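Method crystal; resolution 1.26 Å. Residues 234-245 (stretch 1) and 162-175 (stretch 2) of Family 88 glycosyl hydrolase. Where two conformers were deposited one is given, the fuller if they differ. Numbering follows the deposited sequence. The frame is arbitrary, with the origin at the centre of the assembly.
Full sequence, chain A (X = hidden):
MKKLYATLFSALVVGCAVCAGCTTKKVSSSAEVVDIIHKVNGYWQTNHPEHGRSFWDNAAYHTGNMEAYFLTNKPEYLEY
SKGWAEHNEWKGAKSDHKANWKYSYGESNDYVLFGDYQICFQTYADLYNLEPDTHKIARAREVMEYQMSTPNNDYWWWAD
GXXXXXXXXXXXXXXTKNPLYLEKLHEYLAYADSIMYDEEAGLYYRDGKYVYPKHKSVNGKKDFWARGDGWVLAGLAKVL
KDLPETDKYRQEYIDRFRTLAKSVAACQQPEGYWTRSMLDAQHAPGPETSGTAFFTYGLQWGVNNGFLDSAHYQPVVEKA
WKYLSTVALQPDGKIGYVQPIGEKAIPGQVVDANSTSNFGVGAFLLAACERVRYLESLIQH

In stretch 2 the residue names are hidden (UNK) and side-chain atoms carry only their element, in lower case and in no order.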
ATOM      1  N   ALA A 234       3.094  -1.348  -4.486  1.00  6.52           N
ATOM      2  CA  ALA A 234       2.008  -2.190  -3.987  1.00  7.06           C
ATOM      3  C   ALA A 234       0.655  -1.844  -4.591  1.00  6.84           C
ATOM      4  O   ALA A 234      -0.150  -2.723  -4.870  1.00  7.89           O
ATOM      5  CB  ALA A 234       1.928  -2.088  -2.473  1.00  7.12           C
ATOM      6  N   GLY A 235       0.423  -0.554  -4.801  1.00  7.08           N
ATOM      7  CA  GLY A 235      -0.801  -0.136  -5.442  1.00  7.68           C
ATOM      8  C   GLY A 235      -0.945  -0.599  -6.864  1.00  7.11           C
ATOM      9  O   GLY A 235      -2.014  -1.041  -7.281  1.00  7.92           O
ATOM     10  N   LEU A 236       0.138  -0.520  -7.627  1.00  7.40           N
ATOM     11  CA  LEU A 236       0.134  -1.021  -8.974  1.00  7.27           C
ATOM     12  C   LEU A 236      -0.085  -2.536  -9.012  1.00  7.84           C
ATOM     13  O   LEU A 236      -0.804  -3.034  -9.885  1.00  8.12           O
ATOM     14  CB  LEU A 236       1.406  -0.644  -9.715  1.00  8.40           C
ATOM     15  CG  LEU A 236       1.519   0.811 -10.122  1.00  9.61           C
ATOM     16  CD1 LEU A 236       2.939   1.157 -10.557  1.00  9.68           C
ATOM     17  CD2 LEU A 236       0.499   1.171 -11.193  1.00 10.99           C
ATOM     18  N   ALA A 237       0.498  -3.275  -8.081  1.00  7.72           N
ATOM     19  CA  ALA A 237       0.226  -4.710  -7.993  1.00  7.82           C
ATOM     20  C   ALA A 237      -1.253  -4.954  -7.776  1.00  7.87           C
ATOM     21  O   ALA A 237      -1.835  -5.789  -8.448  1.00  8.99           O
ATOM     22  CB  ALA A 237       1.079  -5.327  -6.893  1.00  8.13           C
ATOM     23  N   LYS A 238      -1.873  -4.219  -6.869  1.00  7.43           N
ATOM     24  CA  LYS A 238      -3.305  -4.420  -6.629  1.00  8.07           C
ATOM     25  C   LYS A 238      -4.167  -4.052  -7.832  1.00  8.26           C
ATOM     26  O   LYS A 238      -5.162  -4.732  -8.112  1.00  9.10           O
ATOM     27  CB  LYS A 238      -3.707  -3.657  -5.389  1.00  9.26           C
ATOM     28  CG  LYS A 238      -3.200  -4.327  -4.131  1.00 11.78           C
ATOM     29  CD  LYS A 238      -3.401  -3.464  -2.932  1.00 16.10           C
ATOM     30  CE  LYS A 238      -4.753  -3.556  -2.341  1.00 21.81           C
ATOM     31  NZ  LYS A 238      -5.080  -4.888  -1.755  1.00 20.60           N
ATOM     32  N   VAL A 239      -3.770  -3.027  -8.580  1.00  7.49           N
ATOM     33  CA  VAL A 239      -4.473  -2.691  -9.826  1.00  8.15           C
ATOM     34  C   VAL A 239      -4.382  -3.864 -10.789  1.00  8.07           C
ATOM     35  O   VAL A 239      -5.417  -4.296 -11.355  1.00  8.85           O
ATOM     36  CB  VAL A 239      -3.915  -1.415 -10.475  1.00  8.99           C
ATOM     37  CG1 VAL A 239      -4.351  -1.273 -11.921  1.00  9.51           C
ATOM     38  CG2 VAL A 239      -4.333  -0.196  -9.696  1.00  9.47           C
ATOM     39  N   LEU A 240      -3.157  -4.374 -11.011  1.00  7.82           N
ATOM     40  CA  LEU A 240      -2.989  -5.438 -11.993  1.00  8.40           C
ATOM     41  C   LEU A 240      -3.668  -6.721 -11.563  1.00  8.47           C
ATOM     42  O   LEU A 240      -4.042  -7.522 -12.429  1.00  9.62           O
ATOM     43  CB  LEU A 240      -1.519  -5.661 -12.264  1.00  9.03           C
ATOM     44  CG  LEU A 240      -0.887  -4.500 -13.013  1.00 10.76           C
ATOM     45  CD1 LEU A 240       0.632  -4.667 -13.130  1.00 11.97           C
ATOM     46  CD2 LEU A 240      -1.502  -4.285 -14.386  1.00 11.31           C
ATOM     47  N   LYS A 241      -3.827  -6.936 -10.260  1.00  8.02           N
ATOM     48  CA  LYS A 241      -4.568  -8.099  -9.760  1.00  8.53           C
ATOM     49  C   LYS A 241      -6.013  -8.130 -10.239  1.00  9.59           C
ATOM     50  O   LYS A 241      -6.534  -9.181 -10.612  1.00 11.56           O
ATOM     51  CB  LYS A 241      -4.514  -8.125  -8.221  1.00 10.08           C
ATOM     52  CG  LYS A 241      -5.163  -9.315  -7.572  1.00 12.43           C
ATOM     53  CD  LYS A 241      -4.970  -9.219  -6.055  1.00 17.22           C
ATOM     54  CE  LYS A 241      -5.499 -10.403  -5.298  1.00 19.63           C
ATOM     55  NZ  LYS A 241      -5.385 -10.108  -3.848  1.00 24.78           N
ATOM     56  N   ASP A 242      -6.657  -6.965 -10.227  1.00  9.78           N
ATOM     57  CA  ASP A 242      -8.092  -6.906 -10.464  1.00 10.65           C
ATOM     58  C   ASP A 242      -8.526  -6.295 -11.780  1.00  9.51           C
ATOM     59  O   ASP A 242      -9.675  -6.462 -12.159  1.00 11.28           O
ATOM     60  CB  ASP A 242      -8.745  -6.218  -9.265  1.00 16.52           C
ATOM     61  CG  ASP A 242      -8.774  -7.146  -8.026  1.00 19.37           C
ATOM     62  OD1 ASP A 242      -8.850  -8.422  -8.156  1.00 23.16           O
ATOM     63  OD2 ASP A 242      -8.695  -6.621  -6.914  1.00 24.55           O
ATOM     64  N   LEU A 243      -7.650  -5.599 -12.486  1.00  9.11           N
ATOM     65  CA  LEU A 243      -8.004  -4.966 -13.734  1.00  9.69           C
ATOM     66  C   LEU A 243      -8.365  -6.020 -14.786  1.00 10.45           C
ATOM     67  O   LEU A 243      -7.656  -7.020 -14.924  1.00 11.25           O
ATOM     68  CB  LEU A 243      -6.818  -4.137 -14.231  1.00 10.60           C
ATOM     69  CG  LEU A 243      -7.065  -3.194 -15.393  1.00 11.09           C
ATOM     70  CD1 LEU A 243      -7.956  -2.031 -15.000  1.00 11.39           C
ATOM     71  CD2 LEU A 243      -5.774  -2.662 -15.964  1.00 12.14           C
ATOM     72  N   PRO A 244      -9.416  -5.804 -15.596  1.00 10.63           N
ATOM     73  CA  PRO A 244      -9.707  -6.773 -16.660  1.00 11.31           C
ATOM     74  C   PRO A 244      -8.550  -6.874 -17.630  1.00 11.34           C
ATOM     75  O   PRO A 244      -7.899  -5.860 -17.931  1.00 11.29           O
ATOM     76  CB  PRO A 244     -10.927  -6.198 -17.372  1.00 13.62           C
ATOM     77  CG  PRO A 244     -11.490  -5.215 -16.473  1.00 15.08           C
ATOM     78  CD  PRO A 244     -10.436  -4.757 -15.532  1.00 11.90           C
ATOM     79  N   GLU A 245      -8.310  -8.088 -18.115  1.00 13.33           N
ATOM     80  CA  GLU A 245      -7.166  -8.357 -18.987  1.00 13.91           C
ATOM     81  C   GLU A 245      -7.288  -7.555 -20.297  1.00 13.34           C
ATOM     82  O   GLU A 245      -6.303  -7.366 -20.999  1.00 16.08           O
ATOM     83  CB  GLU A 245      -7.005  -9.889 -19.218  1.00 17.02           C
ATOM     84  CG  GLU A 245      -8.114 -10.512 -20.057  1.00 19.37           C
ATOM     85  CD  GLU A 245      -8.064 -12.037 -20.182  1.00 24.23           C
ATOM     86  OE1 GLU A 245      -6.983 -12.549 -20.551  1.00 24.78           O
ATOM     87  OE2 GLU A 245      -9.104 -12.709 -19.947  1.00 25.39           O
ATOM     88  N   UNK A 162      -1.786   6.860  -4.505  1.00  7.75           N
ATOM     89  CA  UNK A 162      -1.931   5.818  -5.475  1.00  7.39           C
ATOM     90  C   UNK A 162      -2.320   4.493  -4.838  1.00  7.88           C
ATOM     91  O   UNK A 162      -3.214   3.798  -5.338  1.00  8.64           O
ATOM     92  c   UNK A 162      -1.581   7.493  -7.961  1.00  9.34           C
ATOM     93  c   UNK A 162      -0.684   5.741  -6.340  1.00  7.09           C
ATOM     94  c   UNK A 162       0.786   6.782  -8.046  1.00 10.03           C
ATOM     95  c   UNK A 162      -0.402   7.015  -7.157  1.00  8.29           C
ATOM     96  N   UNK A 163      -1.682   4.109  -3.730  1.00  6.51           N
ATOM     97  CA  UNK A 163      -2.168   2.910  -3.022  1.00  6.34           C
ATOM     98  C   UNK A 163      -3.554   3.111  -2.458  1.00  6.71           C
ATOM     99  O   UNK A 163      -4.380   2.209  -2.443  1.00  7.29           O
ATOM    100  o   UNK A 163      -2.629  -2.283   0.758  1.00 10.26           O
ATOM    101  c   UNK A 163      -1.239   2.537  -1.870  1.00  6.80           C
ATOM    102  c   UNK A 163      -2.430   1.255  -0.037  1.00  7.95           C
ATOM    103  c   UNK A 163      -1.167   0.047  -1.597  1.00  8.48           C
ATOM    104  c   UNK A 163      -1.485  -1.112  -0.954  1.00  9.34           C
ATOM    105  c   UNK A 163      -1.607   1.251  -1.140  1.00  7.19           C
ATOM    106  c   UNK A 163      -2.311  -1.094   0.168  1.00  8.17           C
ATOM    107  c   UNK A 163      -2.788   0.088   0.614  1.00  8.16           C
ATOM    108  N   UNK A 164      -3.817   4.312  -1.944  1.00  6.64           N
ATOM    109  CA  UNK A 164      -5.078   4.550  -1.236  0.75  7.45           C
ATOM    110  C   UNK A 164      -6.258   4.393  -2.172  1.00  6.97           C
ATOM    111  O   UNK A 164      -7.283   3.849  -1.761  1.00  7.91           O
ATOM    112  c   UNK A 164      -2.096   5.620   2.196  0.75 14.11           C
ATOM    113  s   UNK A 164      -3.701   5.106   1.592  0.75  8.61           S
ATOM    114  c   UNK A 164      -5.138   5.951  -0.614  0.75  8.63           C
ATOM    115  c   UNK A 164      -4.048   6.324   0.354  0.75  9.98           C
ATOM    116  N   UNK A 165      -6.127   4.866  -3.421  1.00  6.37           N
ATOM    117  CA  UNK A 165      -7.287   5.018  -4.273  1.00  6.56           C
ATOM    118  C   UNK A 165      -7.262   4.168  -5.533  1.00  6.79           C
ATOM    119  O   UNK A 165      -8.328   3.767  -6.001  1.00  7.28           O
ATOM    120  c   UNK A 165      -7.630   6.485  -4.613  1.00  7.19           C
ATOM    121  c   UNK A 165      -9.070   6.611  -5.057  1.00  7.82           C
ATOM    122  c   UNK A 165      -7.401   7.386  -3.423  1.00  7.46           C
ATOM    123  N   UNK A 166      -6.110   3.850  -6.114  1.00  7.00           N
ATOM    124  CA  UNK A 166      -6.168   3.065  -7.351  1.00  7.06           C
ATOM    125  C   UNK A 166      -6.953   1.788  -7.181  1.00  7.45           C
ATOM    126  O   UNK A 166      -7.769   1.481  -8.035  1.00  8.12           O
ATOM    127  s   UNK A 166      -2.569   3.599  -9.378  1.00  9.79           S
ATOM    128  c   UNK A 166      -4.031   3.975  -8.406  1.00  9.63           C
ATOM    129  c   UNK A 166      -4.796   2.765  -7.920  1.00  8.35           C
ATOM    130  c   UNK A 166      -1.679   2.523  -8.277  1.00 11.24           C
ATOM    131  N   UNK A 167      -6.739   1.018  -6.097  1.00  7.13           N
ATOM    132  CA  UNK A 167      -7.507  -0.231  -5.946  1.00  8.07           C
ATOM    133  C   UNK A 167      -8.979  -0.024  -5.653  1.00  8.40           C
ATOM    134  O   UNK A 167      -9.786  -0.932  -5.902  1.00  9.38           O
ATOM    135  c   UNK A 167      -6.788  -0.972  -4.808  1.00  8.57           C
ATOM    136  c   UNK A 167      -5.439  -0.280  -4.721  1.00  7.84           C
ATOM    137  c   UNK A 167      -5.739   1.147  -5.031  1.00  7.23           C
ATOM    138  N   UNK A 168      -9.376   1.158  -5.190  1.00  7.42           N
ATOM    139  CA  UNK A 168     -10.793   1.489  -5.089  1.00  8.46           C
ATOM    140  C   UNK A 168     -11.427   1.469  -6.466  1.00  8.06           C
ATOM    141  O   UNK A 168     -12.531   0.970  -6.659  1.00  8.45           O
ATOM    142  c   UNK A 168     -11.008   2.868  -4.430  1.00  9.20           C
ATOM    143  c   UNK A 168     -10.543   2.859  -2.984  1.00  8.80           C
ATOM    144  c   UNK A 168     -12.494   3.275  -4.460  1.00 10.42           C
ATOM    145  N   UNK A 169     -10.703   2.014  -7.434  1.00  8.04           N
ATOM    146  CA  UNK A 169     -11.230   2.114  -8.801  1.00  8.85           C
ATOM    147  C   UNK A 169     -11.451   0.748  -9.410  1.00  8.63           C
ATOM    148  O   UNK A 169     -12.492   0.470 -10.012  1.00  9.12           O
ATOM    149  s   UNK A 169     -11.318   5.411  -8.720  1.00 11.96           S
ATOM    150  c   UNK A 169      -9.940   4.327  -9.106  1.00 11.40           C
ATOM    151  c   UNK A 169     -10.313   2.958  -9.678  1.00  9.89           C
ATOM    152  c   UNK A 169     -11.554   6.196 -10.312  1.00 13.37           C
ATOM    153  N   UNK A 170     -10.467  -0.138  -9.239  1.00  8.09           N
ATOM    154  CA  UNK A 170     -10.587  -1.477  -9.805  1.00  8.60           C
ATOM    155  C   UNK A 170     -11.632  -2.303  -9.044  1.00  8.36           C
ATOM    156  O   UNK A 170     -12.388  -3.067  -9.666  1.00 10.02           O
ATOM    157  o   UNK A 170      -8.572  -2.073  -8.602  1.00 11.48           O
ATOM    158  c   UNK A 170      -8.314  -1.586 -10.899  1.00 13.06           C
ATOM    159  c   UNK A 170      -9.228  -2.180  -9.855  1.00 10.00           C
ATOM    160  N   UNK A 171     -11.687  -2.214  -7.713  1.00  8.26           N
ATOM    161  CA  UNK A 171     -12.667  -2.992  -6.936  1.00  8.36           C
ATOM    162  C   UNK A 171     -14.070  -2.537  -7.287  1.00  9.16           C
ATOM    163  O   UNK A 171     -14.970  -3.362  -7.471  1.00 10.27           O
ATOM    164  c   UNK A 171     -10.788  -3.369  -3.582  1.00 12.80           C
ATOM    165  n   UNK A 171      -9.505  -5.425  -3.054  1.00 16.16           N
ATOM    166  c   UNK A 171      -9.463  -3.952  -3.175  1.00 14.93           C
ATOM    167  c   UNK A 171     -12.374  -2.885  -5.462  1.00 10.01           C
ATOM    168  c   UNK A 171     -11.125  -3.639  -5.048  1.00 10.92           C
ATOM    169  N   UNK A 172     -14.285  -1.225  -7.390  1.00  8.54           N
ATOM    170  CA  UNK A 172     -15.621  -0.758  -7.718  1.00  9.53           C
ATOM    171  C   UNK A 172     -16.001  -1.048  -9.157  1.00  9.19           C
ATOM    172  O   UNK A 172     -17.165  -1.295  -9.430  1.00 10.67           O
ATOM    173  c   UNK A 172     -17.017   0.346  -5.133  1.00 14.05           C
ATOM    174  c   UNK A 172     -15.922   2.517  -5.655  1.00 11.22           C
ATOM    175  c   UNK A 172     -15.817   0.721  -7.354  1.00  9.41           C
ATOM    176  c   UNK A 172     -15.835   1.007  -5.829  1.00 11.25           C
ATOM    177  N   UNK A 173     -15.012  -1.047 -10.050  1.00  9.76           N
ATOM    178  CA  UNK A 173     -15.305  -1.518 -11.412  1.00 10.31           C
ATOM    179  C   UNK A 173     -15.832  -2.938 -11.400  1.00  9.96           C
ATOM    180  O   UNK A 173     -16.823  -3.266 -12.048  1.00 12.02           O
ATOM    181  c   UNK A 173     -15.230  -3.157 -16.057  1.00 13.30           C
ATOM    182  o   UNK A 173     -15.604  -3.731 -17.222  1.00 19.53           O
ATOM    183  c   UNK A 173     -14.414  -2.010 -13.672  1.00 10.50           C
ATOM    184  c   UNK A 173     -14.095  -1.401 -12.346  1.00 10.27           C
ATOM    185  c   UNK A 173     -15.591  -1.847 -15.768  1.00 13.20           C
ATOM    186  c   UNK A 173     -15.204  -1.304 -14.579  1.00 11.94           C
ATOM    187  c   UNK A 173     -14.484  -3.902 -15.140  1.00 13.49           C
ATOM    188  c   UNK A 173     -14.084  -3.324 -13.973  1.00 11.95           C
ATOM    189  N   UNK A 174     -15.151  -3.814 -10.687  1.00 10.19           N
ATOM    190  CA  UNK A 174     -15.545  -5.226 -10.758  1.00 11.72           C
ATOM    191  C   UNK A 174     -16.925  -5.474 -10.190  1.00 11.42           C
ATOM    192  O   UNK A 174     -17.588  -6.414 -10.608  1.00 14.92           O
ATOM    193  c   UNK A 174     -13.244  -6.310 -11.032  1.00 13.70           C
ATOM    194  o   UNK A 174     -13.339  -6.264 -12.240  1.00 17.39           O
ATOM    195  n   UNK A 174     -12.087  -6.554 -10.425  1.00 17.31           N
ATOM    196  c   UNK A 174     -14.462  -6.125 -10.127  1.00 12.09           C
ATOM    197  N   UNK A 175     -17.362  -4.631  -9.253  1.00 10.96           N
ATOM    198  CA  UNK A 175     -18.717  -4.705  -8.736  1.00 11.17           C
ATOM    199  C   UNK A 175     -19.738  -4.086  -9.677  1.00 12.01           C
ATOM    200  O   UNK A 175     -20.748  -4.711  -9.964  1.00 13.97           O
ATOM    201  c   UNK A 175     -20.253  -3.905  -6.906  1.00 13.47           C
ATOM    202  c   UNK A 175     -17.631  -4.098  -5.087  1.00 12.36           C
ATOM    203  c   UNK A 175     -17.985  -4.856  -6.337  1.00 11.18           C
ATOM    204  c   UNK A 175     -18.803  -4.046  -7.351  1.00 11.69           C
TER
HETATM  205  O   HOH W   1     -11.008  -3.880 -12.181  1.00 16.72           O
HETATM  206  O   HOH W   2      -7.643  -4.059  -6.902  1.00 18.97           O
HETATM  207  O   HOH W   3      -6.657  -5.527  -4.225  1.00 37.19           O

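Position 162 carries four carbons, forked at the second, and makes no contact with stretch 1; a fork there with carbon alone means leucine, Leu162. Position 163 has one carbon leading to a six-carbon ring that bears an oxygen, and the ring lies against Ala234, Gly235 and Lys238: tyrosine. Tyr163 presents its ring edge to the backbone of Gly235, with CD1 3.6 Å from Gly235 N, while Ala234 CB lies 3.9 Å from CD1 and Lys238 CD 3.6 Å from CE1. At 164 the unbranched chain runs two carbons, sulfur, carbon, which identifies Met164, out of reach of stretch 1. Position 165 has one carbon carrying two more, so it is Val165, also out of reach.

Position 166 repeats the thioether pattern, but its CA-to-CB bond points toward stretch 1 and its atoms touch Gly235, Leu236 and Val239. This is Met166: CE reaches Gly235 C at 3.5 Å and Leu236 CD2 at 3.9 Å, and CB meets Val239 CG2 at 3.5 Å. At 167 three carbons close a ring onto the backbone nitrogen and pack on Lys238, the signature of proline being the ring. Pro167 therefore has no amide hydrogen to give to the preceding turn, and the helix is kinked here; its CG lies 3.9 Å from Lys238 CB. Position 168, one carbon bearing two, is Val168, out of reach of stretch 1. Position 169 is again two carbons, sulfur, carbon, hence Met169, its end leading away from stretch 1.

Position 170 has one carbon carrying an oxygen and a carbon, touching Asp242 and Leu243: threonine. The CA-to-CB bond of Thr170 points toward stretch 1, with CB 4.1 Å from Asp242 CB and CG2 4.1 Å from Leu243 CD1. At 171 four carbons in a row end in nitrogen, near Asp242: Lys171, whose NZ stands 4.1 Å from Asp242 OD2, beyond a salt bridge. Position 172, four carbons forked at the second, is Leu172 and makes no contact. Position 173 has one carbon and a six-carbon ring with an oxygen, against Pro244, so it is Tyr173; CE2 lies 3.5 Å from Pro244 CG. Position 174 has two carbons, the second bearing oxygen and nitrogen, and meets Asp242: asparagine. Asn174 ND2 donates to Asp242 O at 3.0 Å with an N-H...O angle of 164°. Position 175, four carbons forked at the first with one arm two carbons long, is Ile175, out of reach.

The helices run nearly parallel, 4° between their directions, with axes 8.3 Å apart at closest. Gly235 permits the tightest register: its CA is 4.1 Å from Tyr163 CA, and an ideal CB there would sit 3.1 Å from that atom and 3.2 Å from Met166 CE. Water-mediated links are added to the packing toward the C-terminal end, where Asn174 also bonds directly to Asp242 O, in the last helical residue of stretch 1. One water donates to Thr170 O and Asp242 O; another accepts from Thr170 OG1 and donates to Lys238 O and Asp242 OD2.

Stretch 2 (162-175) LYMVMPVMTKLYNI
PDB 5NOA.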